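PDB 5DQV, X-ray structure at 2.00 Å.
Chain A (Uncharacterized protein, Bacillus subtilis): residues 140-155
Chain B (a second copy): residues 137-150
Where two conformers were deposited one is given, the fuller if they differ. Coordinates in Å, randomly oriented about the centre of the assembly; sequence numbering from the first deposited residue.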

ATOM      1  N   ILE A 140      -0.537  -7.383  -0.273  1.00 21.34           N
ATOM      2  CA  ILE A 140      -0.490  -6.201  -1.127  1.00 21.35           C
ATOM      3  C   ILE A 140      -0.459  -4.957  -0.276  1.00 21.83           C
ATOM      4  O   ILE A 140       0.395  -4.057  -0.450  1.00 22.91           O
ATOM      5  CB  ILE A 140      -1.711  -6.191  -2.104  1.00 21.45           C
ATOM      6  CG1 ILE A 140      -1.507  -7.221  -3.229  1.00 22.73           C
ATOM      7  CG2 ILE A 140      -1.900  -4.821  -2.767  1.00 22.18           C
ATOM      8  CD1 ILE A 140      -2.808  -7.650  -3.842  1.00 23.39           C
ATOM      9  N   ALA A 141      -1.370  -4.915   0.698  1.00 22.55           N
ATOM     10  CA  ALA A 141      -1.463  -3.741   1.592  1.00 23.88           C
ATOM     11  C   ALA A 141      -0.173  -3.560   2.345  1.00 24.31           C
ATOM     12  O   ALA A 141       0.367  -2.436   2.464  1.00 22.70           O
ATOM     13  CB  ALA A 141      -2.612  -3.897   2.554  1.00 25.41           C
ATOM     14  N   ARG A 142       0.369  -4.674   2.806  1.00 24.31           N
ATOM     15  CA  ARG A 142       1.577  -4.592   3.613  1.00 26.17           C
ATOM     16  C   ARG A 142       2.768  -4.116   2.784  1.00 25.61           C
ATOM     17  O   ARG A 142       3.580  -3.330   3.267  1.00 27.75           O
ATOM     18  CB  ARG A 142       1.850  -5.921   4.297  1.00 25.16           C
ATOM     19  CG  ARG A 142       0.897  -6.234   5.409  1.00 27.13           C
ATOM     20  CD  ARG A 142       1.220  -7.590   6.011  1.00 26.95           C
ATOM     21  NE  ARG A 142       2.446  -7.476   6.794  1.00 28.91           N
ATOM     22  CZ  ARG A 142       3.329  -8.446   7.026  1.00 31.24           C
ATOM     23  NH1 ARG A 142       3.172  -9.685   6.553  1.00 28.30           N
ATOM     24  NH2 ARG A 142       4.387  -8.164   7.754  1.00 34.27           N
ATOM     25  N   ALA A 143       2.841  -4.562   1.539  1.00 23.66           N
ATOM     26  CA  ALA A 143       3.965  -4.184   0.652  1.00 24.38           C
ATOM     27  C   ALA A 143       3.969  -2.681   0.419  1.00 25.04           C
ATOM     28  O   ALA A 143       5.014  -2.023   0.483  1.00 25.64           O
ATOM     29  CB  ALA A 143       3.868  -4.905  -0.672  1.00 22.61           C
ATOM     30  N   PHE A 144       2.786  -2.140   0.134  1.00 23.71           N
ATOM     31  CA  PHE A 144       2.680  -0.721  -0.135  1.00 24.59           C
ATOM     32  C   PHE A 144       2.869   0.114   1.131  1.00 27.46           C
ATOM     33  O   PHE A 144       3.493   1.183   1.087  1.00 28.36           O
ATOM     34  CB  PHE A 144       1.389  -0.412  -0.873  1.00 24.32           C
ATOM     35  CG  PHE A 144       1.386  -0.910  -2.306  1.00 23.63           C
ATOM     36  CD1 PHE A 144       2.334  -0.443  -3.219  1.00 26.21           C
ATOM     37  CD2 PHE A 144       0.487  -1.837  -2.721  1.00 22.93           C
ATOM     38  CE1 PHE A 144       2.381  -0.945  -4.529  1.00 23.05           C
ATOM     39  CE2 PHE A 144       0.510  -2.325  -4.069  1.00 25.21           C
ATOM     40  CZ  PHE A 144       1.430  -1.863  -4.945  1.00 24.55           C
ATOM     41  N   MET A 145       2.359  -0.362   2.268  1.00 28.82           N
ATOM     42  CA  MET A 145       2.635   0.318   3.562  1.00 32.55           C
ATOM     43  C   MET A 145       4.154   0.414   3.860  1.00 33.30           C
ATOM     44  O   MET A 145       4.671   1.474   4.192  1.00 34.78           O
ATOM     45  CB  MET A 145       1.932  -0.434   4.690  1.00 33.65           C
ATOM     46  CG  MET A 145       2.233   0.037   6.169  1.00 39.68           C
ATOM     47  SD  MET A 145       1.511  -1.172   7.365  1.00 47.11           S
ATOM     48  CE  MET A 145       0.018  -1.652   6.406  1.00 46.84           C
ATOM     49  N   PHE A 146       4.848  -0.706   3.704  1.00 32.91           N
ATOM     50  CA  PHE A 146       6.297  -0.762   3.887  1.00 34.68           C
ATOM     51  C   PHE A 146       7.020   0.227   2.984  1.00 35.32           C
ATOM     52  O   PHE A 146       7.905   0.993   3.440  1.00 37.66           O
ATOM     53  CB  PHE A 146       6.791  -2.194   3.635  1.00 34.10           C
ATOM     54  CG  PHE A 146       8.252  -2.392   3.945  1.00 40.07           C
ATOM     55  CD1 PHE A 146       8.665  -2.735   5.235  1.00 42.64           C
ATOM     56  CD2 PHE A 146       9.217  -2.234   2.952  1.00 42.18           C
ATOM     57  CE1 PHE A 146      10.025  -2.918   5.530  1.00 46.82           C
ATOM     58  CE2 PHE A 146      10.578  -2.418   3.245  1.00 46.53           C
ATOM     59  CZ  PHE A 146      10.976  -2.757   4.529  1.00 48.18           C
ATOM     60  N   ALA A 147       6.629   0.260   1.706  1.00 33.36           N
ATOM     61  CA  ALA A 147       7.230   1.206   0.745  1.00 34.18           C
ATOM     62  C   ALA A 147       7.056   2.655   1.191  1.00 36.75           C
ATOM     63  O   ALA A 147       7.968   3.507   1.045  1.00 38.27           O
ATOM     64  CB  ALA A 147       6.633   0.998  -0.664  1.00 32.12           C
ATOM     65  N   GLY A 148       5.849   2.955   1.671  1.00 36.78           N
ATOM     66  CA  GLY A 148       5.528   4.295   2.163  1.00 39.35           C
ATOM     67  C   GLY A 148       6.330   4.598   3.425  1.00 43.67           C
ATOM     68  O   GLY A 148       6.806   5.714   3.613  1.00 46.64           O
ATOM     69  N   ALA A 149       6.503   3.588   4.270  1.00 44.13           N
ATOM     70  CA  ALA A 149       7.276   3.743   5.493  1.00 48.56           C
ATOM     71  C   ALA A 149       8.764   4.017   5.203  1.00 51.35           C
ATOM     72  O   ALA A 149       9.387   4.787   5.911  1.00 55.24           O
ATOM     73  CB  ALA A 149       7.104   2.531   6.413  1.00 46.68           C
ATOM     74  N   LYS A 150       9.302   3.413   4.148  1.00 50.02           N
ATOM     75  CA  LYS A 150      10.729   3.472   3.855  1.00 52.63           C
ATOM     76  C   LYS A 150      11.085   4.464   2.769  1.00 53.49           C
ATOM     77  O   LYS A 150      12.245   4.605   2.419  1.00 56.47           O
ATOM     78  CB  LYS A 150      11.236   2.084   3.477  1.00 51.15           C
ATOM     79  CG  LYS A 150      11.038   1.039   4.550  1.00 52.05           C
ATOM     80  CD  LYS A 150      11.587   1.488   5.891  1.00 57.32           C
ATOM     81  CE  LYS A 150      11.620   0.384   6.908  1.00 59.97           C
ATOM     82  NZ  LYS A 150      12.544   0.767   8.021  1.00 65.82           N
ATOM     83  N   GLY A 151      10.087   5.164   2.245  1.00 51.67           N
ATOM     84  CA  GLY A 151      10.313   6.142   1.197  1.00 52.15           C
ATOM     85  C   GLY A 151      10.580   5.527  -0.173  1.00 50.00           C
ATOM     86  O   GLY A 151      11.233   6.147  -1.015  1.00 51.80           O
ATOM     87  N   HIS A 152      10.087   4.309  -0.400  1.00 46.62           N
ATOM     88  CA  HIS A 152      10.314   3.644  -1.650  1.00 44.45           C
ATOM     89  C   HIS A 152       9.135   3.874  -2.552  1.00 41.31           C
ATOM     90  O   HIS A 152       8.028   4.065  -2.090  1.00 39.97           O
ATOM     91  CB  HIS A 152      10.486   2.163  -1.415  1.00 43.53           C
ATOM     92  CG  HIS A 152      11.662   1.825  -0.560  1.00 47.18           C
ATOM     93  ND1 HIS A 152      11.673   0.747   0.305  1.00 48.26           N
ATOM     94  CD2 HIS A 152      12.860   2.434  -0.422  1.00 50.41           C
ATOM     95  CE1 HIS A 152      12.832   0.708   0.933  1.00 50.78           C
ATOM     96  NE2 HIS A 152      13.571   1.715   0.506  1.00 53.65           N
ATOM     97  N   GLY A 153       9.381   3.835  -3.850  1.00 40.65           N
ATOM     98  CA  GLY A 153       8.349   4.077  -4.839  1.00 38.36           C
ATOM     99  C   GLY A 153       7.360   2.925  -5.026  1.00 35.67           C
ATOM    100  O   GLY A 153       7.597   1.777  -4.629  1.00 32.26           O
ATOM    101  N   LEU A 154       6.221   3.259  -5.629  1.00 34.24           N
ATOM    102  CA  LEU A 154       5.249   2.246  -6.082  1.00 32.04           C
ATOM    103  C   LEU A 154       5.855   1.236  -7.063  1.00 29.89           C
ATOM    104  O   LEU A 154       5.601   0.004  -7.019  1.00 28.44           O
ATOM    105  CB  LEU A 154       4.139   3.002  -6.795  1.00 33.01           C
ATOM    106  CG  LEU A 154       2.727   2.528  -6.610  1.00 36.12           C
ATOM    107  CD1 LEU A 154       1.737   3.773  -6.737  1.00 35.82           C
ATOM    108  CD2 LEU A 154       2.458   1.388  -7.579  1.00 37.22           C
ATOM    109  N   TYR A 155       6.598   1.775  -7.996  1.00 30.25           N
ATOM    110  CA  TYR A 155       7.310   0.995  -9.010  1.00 30.91           C
ATOM    111  C   TYR A 155       8.444   1.894  -9.488  1.00 33.54           C
ATOM    112  O   TYR A 155       8.573   3.035  -9.033  1.00 33.16           O
ATOM    113  CB  TYR A 155       6.412   0.636 -10.197  1.00 29.58           C
ATOM    114  CG  TYR A 155       5.707   1.854 -10.790  1.00 28.60           C
ATOM    115  CD1 TYR A 155       6.300   2.628 -11.765  1.00 29.54           C
ATOM    116  CD2 TYR A 155       4.454   2.237 -10.318  1.00 25.46           C
ATOM    117  CE1 TYR A 155       5.631   3.749 -12.295  1.00 31.32           C
ATOM    118  CE2 TYR A 155       3.778   3.330 -10.830  1.00 27.27           C
ATOM    119  CZ  TYR A 155       4.361   4.099 -11.779  1.00 31.14           C
ATOM    120  OH  TYR A 155       3.653   5.175 -12.231  1.00 31.17           O
TER
ATOM    121  N   ALA B 137      -6.538  -0.193  -8.683  1.00 23.68           N
ATOM    122  CA  ALA B 137      -5.357  -0.826  -8.164  1.00 23.57           C
ATOM    123  C   ALA B 137      -4.319   0.210  -7.809  1.00 21.79           C
ATOM    124  O   ALA B 137      -3.656   0.093  -6.761  1.00 22.05           O
ATOM    125  CB  ALA B 137      -4.810  -1.851  -9.208  1.00 21.90           C
ATOM    126  N   VAL B 138      -4.186   1.261  -8.613  1.00 23.26           N
ATOM    127  CA  VAL B 138      -3.203   2.301  -8.300  0.50 23.91           C
ATOM    128  C   VAL B 138      -3.661   3.083  -7.059  1.00 24.21           C
ATOM    129  O   VAL B 138      -2.863   3.346  -6.141  1.00 24.35           O
ATOM    130  CB  VAL B 138      -2.905   3.240  -9.502  0.50 24.80           C
ATOM    131  CG1 VAL B 138      -4.134   4.034  -9.901  0.50 29.30           C
ATOM    132  CG2 VAL B 138      -1.757   4.189  -9.145  0.50 25.28           C
ATOM    133  N   GLY B 139      -4.946   3.452  -7.015  1.00 25.83           N
ATOM    134  CA  GLY B 139      -5.500   4.126  -5.842  1.00 26.15           C
ATOM    135  C   GLY B 139      -5.298   3.354  -4.525  1.00 26.32           C
ATOM    136  O   GLY B 139      -4.954   3.939  -3.488  1.00 27.27           O
ATOM    137  N   ILE B 140      -5.483   2.033  -4.566  1.00 26.62           N
ATOM    138  CA  ILE B 140      -5.301   1.172  -3.384  1.00 25.44           C
ATOM    139  C   ILE B 140      -3.828   1.228  -2.926  1.00 24.62           C
ATOM    140  O   ILE B 140      -3.517   1.434  -1.759  1.00 24.33           O
ATOM    141  CB  ILE B 140      -5.687  -0.248  -3.720  1.00 24.57           C
ATOM    142  CG1 ILE B 140      -7.189  -0.403  -3.845  1.00 27.65           C
ATOM    143  CG2 ILE B 140      -5.070  -1.263  -2.699  1.00 25.30           C
ATOM    144  CD1 ILE B 140      -7.576  -1.618  -4.781  1.00 27.50           C
ATOM    145  N   ALA B 141      -2.919   1.076  -3.873  1.00 24.13           N
ATOM    146  CA  ALA B 141      -1.492   1.177  -3.572  1.00 24.34           C
ATOM    147  C   ALA B 141      -1.161   2.494  -2.874  1.00 25.49           C
ATOM    148  O   ALA B 141      -0.504   2.506  -1.840  1.00 25.97           O
ATOM    149  CB  ALA B 141      -0.664   1.022  -4.839  1.00 23.35           C
ATOM    150  N   ARG B 142      -1.665   3.592  -3.433  1.00 25.95           N
ATOM    151  CA  ARG B 142      -1.369   4.913  -2.923  1.00 27.24           C
ATOM    152  C   ARG B 142      -1.926   5.076  -1.525  1.00 28.65           C
ATOM    153  O   ARG B 142      -1.283   5.683  -0.672  1.00 31.04           O
ATOM    154  CB  ARG B 142      -1.902   6.005  -3.882  1.00 28.00           C
ATOM    155  CG  ARG B 142      -1.151   6.101  -5.182  1.00 27.89           C
ATOM    156  CD  ARG B 142      -1.740   7.187  -6.125  1.00 29.92           C
ATOM    157  NE  ARG B 142      -1.454   8.518  -5.616  1.00 31.09           N
ATOM    158  CZ  ARG B 142      -2.252   9.577  -5.688  1.00 33.31           C
ATOM    159  NH1 ARG B 142      -3.445   9.527  -6.310  1.00 32.18           N
ATOM    160  NH2 ARG B 142      -1.839  10.705  -5.112  1.00 34.02           N
ATOM    161  N   ALA B 143      -3.099   4.480  -1.269  1.00 28.20           N
ATOM    162  CA  ALA B 143      -3.780   4.614   0.018  1.00 29.49           C
ATOM    163  C   ALA B 143      -2.942   3.932   1.083  1.00 28.75           C
ATOM    164  O   ALA B 143      -2.743   4.460   2.180  1.00 29.90           O
ATOM    165  CB  ALA B 143      -5.165   3.967  -0.050  1.00 29.45           C
ATOM    166  N   PHE B 144      -2.435   2.746   0.754  1.00 25.74           N
ATOM    167  CA  PHE B 144      -1.610   2.040   1.699  1.00 25.80           C
ATOM    168  C   PHE B 144      -0.246   2.700   1.842  1.00 26.95           C
ATOM    169  O   PHE B 144       0.269   2.782   2.929  1.00 27.80           O
ATOM    170  CB  PHE B 144      -1.540   0.555   1.365  1.00 24.35           C
ATOM    171  CG  PHE B 144      -2.812  -0.184   1.718  1.00 22.88           C
ATOM    172  CD1 PHE B 144      -3.229  -0.263   3.034  1.00 27.10           C
ATOM    173  CD2 PHE B 144      -3.590  -0.776   0.725  1.00 24.99           C
ATOM    174  CE1 PHE B 144      -4.378  -0.932   3.364  1.00 27.87           C
ATOM    175  CE2 PHE B 144      -4.761  -1.425   1.050  1.00 27.35           C
ATOM    176  CZ  PHE B 144      -5.151  -1.500   2.357  1.00 27.48           C
ATOM    177  N   MET B 145       0.320   3.199   0.747  1.00 27.71           N
ATOM    178  CA  MET B 145       1.574   3.948   0.810  1.00 30.19           C
ATOM    179  C   MET B 145       1.454   5.155   1.736  1.00 32.85           C
ATOM    180  O   MET B 145       2.322   5.408   2.571  1.00 35.85           O
ATOM    181  CB  MET B 145       2.054   4.334  -0.610  1.00 29.68           C
ATOM    182  CG  MET B 145       3.064   5.498  -0.708  1.00 34.70           C
ATOM    183  SD  MET B 145       3.425   6.066  -2.411  1.00 40.83           S
ATOM    184  CE  MET B 145       3.800   4.407  -3.092  1.00 38.73           C
ATOM    185  N   PHE B 146       0.388   5.912   1.587  1.00 33.10           N
ATOM    186  CA  PHE B 146       0.190   7.122   2.393  1.00 35.71           C
ATOM    187  C   PHE B 146       0.153   6.761   3.886  1.00 37.80           C
ATOM    188  O   PHE B 146       0.734   7.437   4.750  1.00 40.56           O
ATOM    189  CB  PHE B 146      -1.128   7.793   1.976  1.00 35.79           C
ATOM    190  CG  PHE B 146      -1.406   9.108   2.681  1.00 42.16           C
ATOM    191  CD1 PHE B 146      -0.758  10.265   2.283  1.00 46.86           C
ATOM    192  CD2 PHE B 146      -2.306   9.179   3.730  1.00 45.33           C
ATOM    193  CE1 PHE B 146      -1.017  11.502   2.923  1.00 52.90           C
ATOM    194  CE2 PHE B 146      -2.574  10.421   4.386  1.00 51.43           C
ATOM    195  CZ  PHE B 146      -1.925  11.562   3.991  1.00 53.38           C
ATOM    196  N   ALA B 147      -0.534   5.673   4.173  1.00 36.68           N
ATOM    197  CA  ALA B 147      -0.746   5.220   5.538  1.00 38.05           C
ATOM    198  C   ALA B 147       0.568   4.798   6.145  1.00 38.40           C
ATOM    199  O   ALA B 147       0.855   5.041   7.319  1.00 42.63           O
ATOM    200  CB  ALA B 147      -1.711   4.071   5.531  1.00 36.57           C
ATOM    201  N   GLY B 148       1.382   4.159   5.349  1.00 36.76           N
ATOM    202  CA  GLY B 148       2.712   3.786   5.798  1.00 38.96           C
ATOM    203  C   GLY B 148       3.596   4.987   6.078  1.00 42.53           C
ATOM    204  O   GLY B 148       4.298   5.033   7.095  1.00 45.91           O
ATOM    205  N   ALA B 149       3.583   5.935   5.157  1.00 43.44           N
ATOM    206  CA  ALA B 149       4.353   7.180   5.306  1.00 47.67           C
ATOM    207  C   ALA B 149       3.963   7.939   6.576  1.00 52.22           C
ATOM    208  O   ALA B 149       4.829   8.454   7.289  1.00 56.59           O
ATOM    209  CB  ALA B 149       4.182   8.070   4.084  1.00 46.72           C
ATOM    210  N   LYS B 150       2.669   8.004   6.858  1.00 52.12           N
ATOM    211  CA  LYS B 150       2.182   8.813   7.963  1.00 57.28           C
ATOM    212  C   LYS B 150       2.059   8.037   9.270  1.00 59.03           C
ATOM    213  O   LYS B 150       1.631   8.583  10.261  1.00 63.58           O
ATOM    214  CB  LYS B 150       0.868   9.501   7.589  1.00 57.08           C
ATOM    215  CG  LYS B 150       0.989  10.418   6.362  1.00 57.64           C
ATOM    216  CD  LYS B 150       2.124  11.459   6.483  1.00 62.15           C
ATOM    217  CE  LYS B 150       2.349  12.179   5.128  1.00 63.20           C
ATOM    218  NZ  LYS B 150       3.435  13.208   5.165  1.00 68.02           N
TER

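Two copies of one helix cross here at -45°, their N-to-C directions 45° apart and their axes only 6.4 Å from each other. That is too close for ordinary side-chain interdigitation, and the glycines make room for it. The crossing is nearly symmetric: Met A145 CA lies 4.1 Å from Gly B148 CA, and Gly A148 CA lies 4.2 Å from Met B145 CA. A beta carbon on Gly A148 would point at the partner and come to 2.0 Å from Met B145 O, while one on Gly B148 would meet Met A145 O at the same distance. The first rule is therefore steric: at this separation, the position whose CB would point into the partner's carbonyl must be bare.

With backbones this near, CA-H...O contacts do the polar work, and no conventional hydrogen bond crosses between the stretches. Gly A148 CA sits 3.4 Å from Met B145 O and Gly B148 CA 3.4 Å from Met A145 O, with angles at hydrogen of 159° and 158°. A turn earlier, Met B145 CA approaches Phe A144 O at 3.4 Å and Met A145 CA approaches Phe B144 O at 3.5 Å. Ala B149 CA adds a more bent contact to Gly A148 O, at 3.3 Å and 126°. The alpha carbon's hydrogen is slightly polarised by its flanking amides, so each contact is modest, but the set lines the crossing. Phe A144 O also accepts an ordinary helical bond from Gly A148 N (3.0 Å), and Met A145 O one from Ala A149 N (2.8 Å), so these carbonyls serve both helices.

Toward the N-terminal side the packing becomes aromatic on methyl. Ala A141 CB stands 3.4 Å from the centroid of the Phe B144 ring, 7° off the normal, and Ala B141 CB repeats this over Phe A144 at 3.4 Å and 5°. A small methyl fits squarely on a ring face. Both phenylalanines take chi1 m, and between them Phe A144 CB touches Phe B144 CB at 3.8 Å.

Chain A's stretch runs on beyond its helix and adds a further contact. Gly A151 leaves helical geometry with positive phi, which favours glycine, and the following loop brings Leu A154 back toward helix B. Its side chain makes purely apolar contacts: Leu A154 CG to Ala B141 CB at 4.1 Å, Leu A154 CB to Met B145 CE at 4.0 Å, Leu A154 CD1 to Val B138 CG2 at 4.3 Å, and Leu A154 CD1 to the aliphatic Arg B142 CG at 4.0 Å.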